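Local coordinates for MHC I-like leukocyte 2 long form (Mus musculus, PDB 6A97), which binds heparan sulfate proteoglycans on the surface of fibroblasts as a GPI-anchored, MHC class I-like membrane glycoprotein, at residues Pro202-Val207 against His285-Ala291; Ala231-Gln237 against Gln275-Arg281. All blocks are in the same frame, centred on the assembly; numbering follows the deposited sequence.

Contact 1. Residues Pro202-Val207 against His285-Ala291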
ATOM      1  N   PRO A 202      13.569  -6.196  10.385  1.00 65.92           N
ATOM      2  CA  PRO A 202      12.752  -5.229   9.652  1.00 62.01           C
ATOM      3  C   PRO A 202      12.459  -5.694   8.227  1.00 55.01           C
ATOM      4  O   PRO A 202      13.178  -6.544   7.706  1.00 52.95           O
ATOM      5  CB  PRO A 202      13.632  -3.980   9.647  1.00 55.91           C
ATOM      6  CG  PRO A 202      15.018  -4.538   9.587  1.00 66.79           C
ATOM      7  CD  PRO A 202      14.993  -5.816  10.395  1.00 66.12           C
ATOM      8  N   PRO A 203      11.412  -5.138   7.600  1.00 47.38           N
ATOM      9  CA  PRO A 203      11.188  -5.383   6.171  1.00 40.59           C
ATOM     10  C   PRO A 203      12.347  -4.840   5.346  1.00 44.14           C
ATOM     11  O   PRO A 203      13.093  -3.991   5.829  1.00 49.46           O
ATOM     12  CB  PRO A 203       9.900  -4.605   5.868  1.00 47.55           C
ATOM     13  CG  PRO A 203       9.287  -4.303   7.197  1.00 54.96           C
ATOM     14  CD  PRO A 203      10.422  -4.207   8.166  1.00 50.57           C
ATOM     15  N   MET A 204      12.498  -5.321   4.119  1.00 47.97           N
ATOM     16  CA  MET A 204      13.503  -4.775   3.223  1.00 54.64           C
ATOM     17  C   MET A 204      12.928  -4.610   1.821  1.00 56.98           C
ATOM     18  O   MET A 204      11.974  -5.290   1.446  1.00 51.44           O
ATOM     19  CB  MET A 204      14.745  -5.665   3.185  1.00 54.40           C
ATOM     20  CG  MET A 204      14.554  -6.967   2.441  1.00 59.28           C
ATOM     21  SD  MET A 204      16.107  -7.854   2.213  1.00105.82           S
ATOM     22  CE  MET A 204      16.923  -6.800   1.015  1.00 73.25           C
ATOM     23  N   VAL A 205      13.515  -3.702   1.052  1.00 55.79           N
ATOM     24  CA  VAL A 205      13.058  -3.437  -0.304  1.00 46.74           C
ATOM     25  C   VAL A 205      14.216  -3.557  -1.280  1.00 44.84           C
ATOM     26  O   VAL A 205      15.324  -3.118  -0.985  1.00 42.17           O
ATOM     27  CB  VAL A 205      12.433  -2.032  -0.420  1.00 49.02           C
ATOM     28  CG1 VAL A 205      12.100  -1.703  -1.868  1.00 49.77           C
ATOM     29  CG2 VAL A 205      11.197  -1.931   0.449  1.00 45.09           C
ATOM     30  N   THR A 206      13.966  -4.176  -2.429  1.00 43.23           N
ATOM     31  CA  THR A 206      14.931  -4.170  -3.517  1.00 43.88           C
ATOM     32  C   THR A 206      14.298  -3.575  -4.773  1.00 49.97           C
ATOM     33  O   THR A 206      13.086  -3.665  -4.973  1.00 45.07           O
ATOM     34  CB  THR A 206      15.450  -5.581  -3.845  1.00 51.53           C
ATOM     35  OG1 THR A 206      14.376  -6.372  -4.370  1.00 43.93           O
ATOM     36  CG2 THR A 206      16.033  -6.251  -2.604  1.00 52.50           C
ATOM     37  N   VAL A 207      15.126  -2.970  -5.614  1.00 45.61           N
ATOM     38  CA  VAL A 207      14.675  -2.477  -6.907  1.00 43.45           C
ATOM     39  C   VAL A 207      15.566  -3.046  -7.997  1.00 46.44           C
ATOM     40  O   VAL A 207      16.785  -2.904  -7.940  1.00 52.05           O
ATOM     41  CB  VAL A 207      14.702  -0.938  -6.976  1.00 47.41           C
ATOM     42  CG1 VAL A 207      14.394  -0.461  -8.389  1.00 51.42           C
ATOM     43  CG2 VAL A 207      13.727  -0.340  -5.971  1.00 42.64           C
ATOM     44  N   HIS A 285       6.815   0.773   9.778  1.00 39.84           N
ATOM     45  CA  HIS A 285       7.919   1.085   8.873  1.00 39.02           C
ATOM     46  C   HIS A 285       7.488   1.811   7.604  1.00 37.43           C
ATOM     47  O   HIS A 285       6.460   1.493   7.008  1.00 38.97           O
ATOM     48  CB  HIS A 285       8.658  -0.191   8.454  1.00 45.13           C
ATOM     49  CG  HIS A 285       9.245  -0.962   9.594  1.00 54.54           C
ATOM     50  ND1 HIS A 285      10.587  -0.915   9.908  1.00 55.49           N
ATOM     51  CD2 HIS A 285       8.680  -1.815  10.480  1.00 53.98           C
ATOM     52  CE1 HIS A 285      10.820  -1.697  10.947  1.00 51.36           C
ATOM     53  NE2 HIS A 285       9.680  -2.254  11.313  1.00 53.29           N
ATOM     54  N   SER A 286       8.297   2.779   7.193  1.00 37.07           N
ATOM     55  CA  SER A 286       8.219   3.318   5.846  1.00 37.91           C
ATOM     56  C   SER A 286       9.625   3.318   5.273  1.00 38.96           C
ATOM     57  O   SER A 286      10.554   3.854   5.879  1.00 43.01           O
ATOM     58  CB  SER A 286       7.616   4.724   5.828  1.00 49.16           C
ATOM     59  OG  SER A 286       7.644   5.262   4.513  1.00 48.68           O
ATOM     60  N   ILE A 287       9.778   2.684   4.117  1.00 38.40           N
ATOM     61  CA  ILE A 287      11.076   2.528   3.479  1.00 39.08           C
ATOM     62  C   ILE A 287      10.979   2.978   2.033  1.00 40.90           C
ATOM     63  O   ILE A 287      10.024   2.628   1.343  1.00 41.19           O
ATOM     64  CB  ILE A 287      11.564   1.062   3.513  1.00 38.96           C
ATOM     65  CG1 ILE A 287      11.580   0.526   4.942  1.00 48.94           C
ATOM     66  CG2 ILE A 287      12.949   0.943   2.882  1.00 46.58           C
ATOM     67  CD1 ILE A 287      12.035  -0.918   5.047  1.00 54.04           C
ATOM     68  N   MET A 288      11.959   3.747   1.570  1.00 41.92           N
ATOM     69  CA  MET A 288      11.973   4.166   0.173  1.00 47.39           C
ATOM     70  C   MET A 288      13.298   3.843  -0.503  1.00 50.70           C
ATOM     71  O   MET A 288      14.367   4.045   0.072  1.00 58.86           O
ATOM     72  CB  MET A 288      11.682   5.663   0.055  1.00 50.59           C
ATOM     73  CG  MET A 288      11.470   6.126  -1.375  1.00 48.32           C
ATOM     74  SD  MET A 288      10.336   7.518  -1.491  1.00 65.36           S
ATOM     75  CE  MET A 288      11.261   8.788  -0.632  1.00 53.38           C
ATOM     76  N   GLN A 289      13.225   3.326  -1.722  1.00 44.98           N
ATOM     77  CA  GLN A 289      14.429   3.110  -2.509  1.00 49.62           C
ATOM     78  C   GLN A 289      14.266   3.658  -3.920  1.00 55.36           C
ATOM     79  O   GLN A 289      13.275   3.375  -4.594  1.00 50.52           O
ATOM     80  CB  GLN A 289      14.788   1.628  -2.565  1.00 55.24           C
ATOM     81  CG  GLN A 289      16.047   1.358  -3.369  1.00 63.79           C
ATOM     82  CD  GLN A 289      16.696   0.046  -3.010  1.00 68.17           C
ATOM     83  OE1 GLN A 289      16.467  -0.497  -1.929  1.00 68.27           O
ATOM     84  NE2 GLN A 289      17.522  -0.472  -3.913  1.00 69.68           N
ATOM     85  N   THR A 290      15.250   4.437  -4.355  1.00 59.85           N
ATOM     86  CA  THR A 290      15.244   5.050  -5.679  1.00 63.58           C
ATOM     87  C   THR A 290      15.904   4.135  -6.705  1.00 64.73           C
ATOM     88  O   THR A 290      16.900   3.475  -6.411  1.00 76.74           O
ATOM     89  CB  THR A 290      15.967   6.414  -5.661  1.00 71.11           C
ATOM     90  OG1 THR A 290      15.368   7.259  -4.670  1.00 74.61           O
ATOM     91  CG2 THR A 290      15.888   7.099  -7.023  1.00 72.21           C
ATOM     92  N   ALA A 291      15.337   4.089  -7.907  1.00 64.59           N
ATOM     93  CA  ALA A 291      15.881   3.266  -8.981  1.00 62.22           C
ATOM     94  C   ALA A 291      17.122   3.914  -9.588  1.00 69.05           C
ATOM     95  O   ALA A 291      17.203   5.138  -9.696  1.00 69.08           O
ATOM     96  CB  ALA A 291      14.827   3.029 -10.051  1.00 59.06           C
TER
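Pro203 sets its ring against the imidazole of His285, with CD 3.6 Å from the ring centroid and only 1° off the ring normal, a CH-pi contact over one face. Pro202 adds CB near CE1 of the same ring. One step along, CD1 of Ile287 comes 3.3 Å from Pro203 O, while its other branch, CG2, lies 4.2 Å from CG2 of Val205; the two side chains pass in opposite directions. This division follows from chi1 of -55° at Ile287, which sets CG1 anti to Ile287's own carbonyl carbon and CG2 anti to its backbone N. Val207 splits its methyls as well: CG2 rests 3.9 Å from CG of Gln289, alongside its aliphatic part, and CG1 reaches CB of Ala291 at the same distance of 3.9 Å. The short strand segments run nearly parallel, 16° apart, with their axes 7.5 Å from each other at closest approach. Each is held by its own sheet: Met204 and Thr206 bond through their backbones to Phe224 and Arg222, Ile287 and Gln289 to Leu280 and Cys278. His285 ND1 is hydrogen-bonded to a chain of another protein, whose strand also extends the sheet at residues 285-287. The first and last strands of the domain, A and G, thus meet across the two sheets of an immunoglobulin beta-sandwich, here the C1-set alpha-3 domain.

Contact 2. Residues Ala231-Gln237 against Gln275-Arg281; sequences ATLVWLQ and QFSCNLR
Trp235 and Cys278 face each other as a non-hydrogen-bonded pair, both turned to the side of the sheet that also carries Leu233, Leu280, Gln237 and Phe276. From CB of Trp235 the chain leaves with CG beside the backbone N, chi1 -88°, and the indole swings across to the neighbouring strand. CE3 comes 3.4 Å from Ser277 O; CZ3 passes CB of Phe276, and CH2 with CZ3 lies beneath CB of Cys278, which makes a CH-pi contact 4.0 Å from the centroid of the six-membered ring. Cys278 SG makes a more distant sulfur-aromatic contact, 4.8 Å from the centroid of the five-membered ring of Trp235. On that five-membered ring NE1 hydrogen-bonds to Val264 O on the opposing sheet, and SG of Cys278 is joined to Cys221 there: this is the B-to-F disulfide with the strand C tryptophan packed against it, the core of an immunoglobulin domain. SG also touches CD2 of Leu233, whose same methyl packs on Leu280 CB.

Six backbone hydrogen bonds tie the antiparallel strands in three reciprocal pairs, the shortest running from Leu236 N to Ser277 O at 2.7 Å. On the other side of the sheet, Thr232 OG1 and Asn279 O share a water, while Asn279 CB meets Val234 CG1 at 3.7 Å. At one end Gln237 passes CG over one face of the Phe276 ring, its amide turned 39° from the ring plane, and NE2 donates to Gln275 OE1 over 3.0 Å. Gln237 OE1 is hydrogen-bonded to Lys55 NZ of the second subunit.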
ATOM      1  N   ALA A 231       0.573  -4.700   3.653  1.00 43.68           N
ATOM      2  CA  ALA A 231       1.620  -3.817   3.155  1.00 39.41           C
ATOM      3  C   ALA A 231       1.123  -3.024   1.956  1.00 41.89           C
ATOM      4  O   ALA A 231       0.183  -3.433   1.271  1.00 36.87           O
ATOM      5  CB  ALA A 231       2.859  -4.614   2.786  1.00 40.02           C
ATOM      6  N   THR A 232       1.746  -1.877   1.715  1.00 36.58           N
ATOM      7  CA  THR A 232       1.471  -1.120   0.504  1.00 37.58           C
ATOM      8  C   THR A 232       2.774  -0.750  -0.177  1.00 39.01           C
ATOM      9  O   THR A 232       3.749  -0.370   0.479  1.00 40.13           O
ATOM     10  CB  THR A 232       0.660   0.169   0.786  1.00 46.54           C
ATOM     11  OG1 THR A 232       1.422   1.046   1.622  1.00 59.07           O
ATOM     12  CG2 THR A 232      -0.661  -0.154   1.463  1.00 49.67           C
ATOM     13  N   LEU A 233       2.788  -0.885  -1.498  1.00 40.37           N
ATOM     14  CA  LEU A 233       3.909  -0.447  -2.315  1.00 39.71           C
ATOM     15  C   LEU A 233       3.413   0.610  -3.284  1.00 40.71           C
ATOM     16  O   LEU A 233       2.341   0.466  -3.874  1.00 42.09           O
ATOM     17  CB  LEU A 233       4.534  -1.611  -3.081  1.00 40.41           C
ATOM     18  CG  LEU A 233       5.420  -2.591  -2.316  1.00 40.62           C
ATOM     19  CD1 LEU A 233       5.780  -3.763  -3.209  1.00 45.59           C
ATOM     20  CD2 LEU A 233       6.685  -1.893  -1.818  1.00 42.10           C
ATOM     21  N   VAL A 234       4.184   1.676  -3.442  1.00 40.63           N
ATOM     22  CA  VAL A 234       3.826   2.719  -4.390  1.00 40.97           C
ATOM     23  C   VAL A 234       5.060   3.147  -5.175  1.00 43.40           C
ATOM     24  O   VAL A 234       6.135   3.336  -4.606  1.00 47.66           O
ATOM     25  CB  VAL A 234       3.188   3.946  -3.684  1.00 46.59           C
ATOM     26  CG1 VAL A 234       4.060   4.437  -2.546  1.00 45.35           C
ATOM     27  CG2 VAL A 234       2.929   5.068  -4.682  1.00 59.20           C
ATOM     28  N   TRP A 235       4.914   3.249  -6.491  1.00 41.45           N
ATOM     29  CA  TRP A 235       5.942   3.849  -7.323  1.00 41.81           C
ATOM     30  C   TRP A 235       5.688   5.347  -7.393  1.00 43.53           C
ATOM     31  O   TRP A 235       4.564   5.782  -7.652  1.00 42.30           O
ATOM     32  CB  TRP A 235       5.953   3.236  -8.722  1.00 41.40           C
ATOM     33  CG  TRP A 235       6.820   2.023  -8.837  1.00 43.76           C
ATOM     34  CD1 TRP A 235       6.410   0.726  -8.967  1.00 41.47           C
ATOM     35  CD2 TRP A 235       8.253   1.991  -8.819  1.00 44.27           C
ATOM     36  NE1 TRP A 235       7.497  -0.108  -9.040  1.00 45.47           N
ATOM     37  CE2 TRP A 235       8.641   0.644  -8.950  1.00 47.95           C
ATOM     38  CE3 TRP A 235       9.244   2.971  -8.701  1.00 42.25           C
ATOM     39  CZ2 TRP A 235       9.976   0.252  -8.969  1.00 43.85           C
ATOM     40  CZ3 TRP A 235      10.571   2.578  -8.721  1.00 42.40           C
ATOM     41  CH2 TRP A 235      10.925   1.233  -8.856  1.00 41.83           C
ATOM     42  N   LEU A 236       6.737   6.129  -7.154  1.00 43.15           N
ATOM     43  CA  LEU A 236       6.622   7.580  -7.118  1.00 43.60           C
ATOM     44  C   LEU A 236       7.455   8.219  -8.220  1.00 45.33           C
ATOM     45  O   LEU A 236       8.613   7.862  -8.414  1.00 44.43           O
ATOM     46  CB  LEU A 236       7.065   8.122  -5.753  1.00 44.37           C
ATOM     47  CG  LEU A 236       6.263   7.669  -4.527  1.00 44.33           C
ATOM     48  CD1 LEU A 236       7.021   7.988  -3.247  1.00 48.30           C
ATOM     49  CD2 LEU A 236       4.902   8.321  -4.508  1.00 44.00           C
ATOM     50  N   GLN A 237       6.857   9.156  -8.944  1.00 46.41           N
ATOM     51  CA  GLN A 237       7.600   9.956  -9.906  1.00 47.74           C
ATOM     52  C   GLN A 237       7.513  11.414  -9.496  1.00 49.39           C
ATOM     53  O   GLN A 237       6.427  11.998  -9.498  1.00 47.75           O
ATOM     54  CB  GLN A 237       7.068   9.766 -11.326  1.00 43.22           C
ATOM     55  CG  GLN A 237       7.686  10.738 -12.320  1.00 48.01           C
ATOM     56  CD  GLN A 237       7.376  10.391 -13.762  1.00 51.83           C
ATOM     57  OE1 GLN A 237       6.305   9.871 -14.074  1.00 51.62           O
ATOM     58  NE2 GLN A 237       8.318  10.680 -14.655  1.00 55.91           N
ATOM     59  N   GLN A 275      14.254   9.061 -11.941  1.00 46.52           N
ATOM     60  CA  GLN A 275      13.047   9.795 -11.571  1.00 45.59           C
ATOM     61  C   GLN A 275      12.110   8.997 -10.669  1.00 44.71           C
ATOM     62  O   GLN A 275      11.193   9.559 -10.072  1.00 50.21           O
ATOM     63  CB  GLN A 275      12.279  10.223 -12.823  1.00 54.69           C
ATOM     64  CG  GLN A 275      13.055  11.116 -13.772  1.00 66.22           C
ATOM     65  CD  GLN A 275      12.245  11.488 -14.998  1.00 74.13           C
ATOM     66  OE1 GLN A 275      11.051  11.776 -14.904  1.00 74.65           O
ATOM     67  NE2 GLN A 275      12.891  11.481 -16.157  1.00 76.35           N
ATOM     68  N   PHE A 276      12.333   7.690 -10.569  1.00 44.74           N
ATOM     69  CA  PHE A 276      11.359   6.817  -9.916  1.00 43.71           C
ATOM     70  C   PHE A 276      11.864   6.210  -8.610  1.00 43.84           C
ATOM     71  O   PHE A 276      12.977   5.691  -8.538  1.00 47.16           O
ATOM     72  CB  PHE A 276      10.934   5.706 -10.882  1.00 44.39           C
ATOM     73  CG  PHE A 276      10.145   6.205 -12.062  1.00 44.22           C
ATOM     74  CD1 PHE A 276      10.792   6.663 -13.197  1.00 45.35           C
ATOM     75  CD2 PHE A 276       8.759   6.226 -12.030  1.00 42.46           C
ATOM     76  CE1 PHE A 276      10.073   7.132 -14.280  1.00 51.71           C
ATOM     77  CE2 PHE A 276       8.034   6.690 -13.112  1.00 42.21           C
ATOM     78  CZ  PHE A 276       8.693   7.146 -14.238  1.00 51.18           C
ATOM     79  N   SER A 277      11.028   6.279  -7.581  1.00 43.95           N
ATOM     80  CA  SER A 277      11.347   5.687  -6.287  1.00 44.03           C
ATOM     81  C   SER A 277      10.204   4.794  -5.829  1.00 43.45           C
ATOM     82  O   SER A 277       9.039   5.088  -6.090  1.00 43.82           O
ATOM     83  CB  SER A 277      11.615   6.774  -5.244  1.00 44.54           C
ATOM     84  OG  SER A 277      12.621   7.665  -5.690  1.00 51.74           O
ATOM     85  N   CYS A 278      10.546   3.702  -5.153  1.00 42.96           N
ATOM     86  CA  CYS A 278       9.547   2.800  -4.585  1.00 42.95           C
ATOM     87  C   CYS A 278       9.442   2.991  -3.079  1.00 42.57           C
ATOM     88  O   CYS A 278      10.450   3.003  -2.381  1.00 44.47           O
ATOM     89  CB  CYS A 278       9.894   1.343  -4.896  1.00 43.14           C
ATOM     90  SG  CYS A 278       8.651   0.171  -4.309  1.00 70.49           S
ATOM     91  N   ASN A 279       8.221   3.126  -2.576  1.00 42.38           N
ATOM     92  CA  ASN A 279       8.018   3.353  -1.150  1.00 42.13           C
ATOM     93  C   ASN A 279       7.165   2.258  -0.522  1.00 41.96           C
ATOM     94  O   ASN A 279       6.010   2.049  -0.909  1.00 41.32           O
ATOM     95  CB  ASN A 279       7.381   4.726  -0.921  1.00 42.85           C
ATOM     96  CG  ASN A 279       7.245   5.076   0.552  1.00 43.09           C
ATOM     97  OD1 ASN A 279       6.402   5.897   0.928  1.00 43.34           O
ATOM     98  ND2 ASN A 279       8.075   4.461   1.395  1.00 41.89           N
ATOM     99  N   LEU A 280       7.745   1.557   0.446  1.00 40.43           N
ATOM    100  CA  LEU A 280       7.031   0.515   1.171  1.00 39.56           C
ATOM    101  C   LEU A 280       6.491   1.023   2.500  1.00 38.74           C
ATOM    102  O   LEU A 280       7.212   1.664   3.266  1.00 44.40           O
ATOM    103  CB  LEU A 280       7.941  -0.692   1.427  1.00 38.70           C
ATOM    104  CG  LEU A 280       7.397  -1.692   2.459  1.00 37.45           C
ATOM    105  CD1 LEU A 280       6.257  -2.523   1.879  1.00 37.28           C
ATOM    106  CD2 LEU A 280       8.512  -2.590   3.015  1.00 36.67           C
ATOM    107  N   ARG A 281       5.219   0.744   2.761  1.00 38.07           N
ATOM    108  CA  ARG A 281       4.656   0.914   4.095  1.00 39.78           C
ATOM    109  C   ARG A 281       4.290  -0.456   4.660  1.00 43.70           C
ATOM    110  O   ARG A 281       3.544  -1.215   4.039  1.00 41.12           O
ATOM    111  CB  ARG A 281       3.427   1.825   4.067  1.00 46.13           C
ATOM    112  CG  ARG A 281       2.530   1.700   5.289  1.00 60.74           C
ATOM    113  CD  ARG A 281       3.120   2.418   6.492  1.00 73.25           C
ATOM    114  NE  ARG A 281       2.351   2.181   7.714  1.00 72.94           N
ATOM    115  CZ  ARG A 281       1.239   2.833   8.045  1.00 72.36           C
ATOM    116  NH1 ARG A 281       0.747   3.767   7.244  1.00 74.07           N
ATOM    117  NH2 ARG A 281       0.615   2.550   9.182  1.00 73.49           N
TER
HETATM  118  O   HOH W   1       3.368   2.521   0.242  1.00 42.24           O
HETATM  119  O   HOH W   2      10.700   9.551  -7.289  1.00 50.08           O

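Overall arrangement
Contact 1 and contact 2 lie in the same alpha-3 domain, their centres about 8 Å apart, and meet through strands 276-282 and 285-290, neighbours in one sheet and consecutive in the chain. Contact 2 works within that sheet: it is buried, and paired backbones give it most of its polar bonds. Contact 1 instead joins the two sheets near the edge of the sandwich, is only partly buried, and is dominated by apolar packing and a proline-imidazole CH-pi contact. Ile287 O connects them, accepting probable hydrogen bonds from Leu280 N and Asn279 ND2. Both also reach outward: each has residues in contact with a chain of another protein.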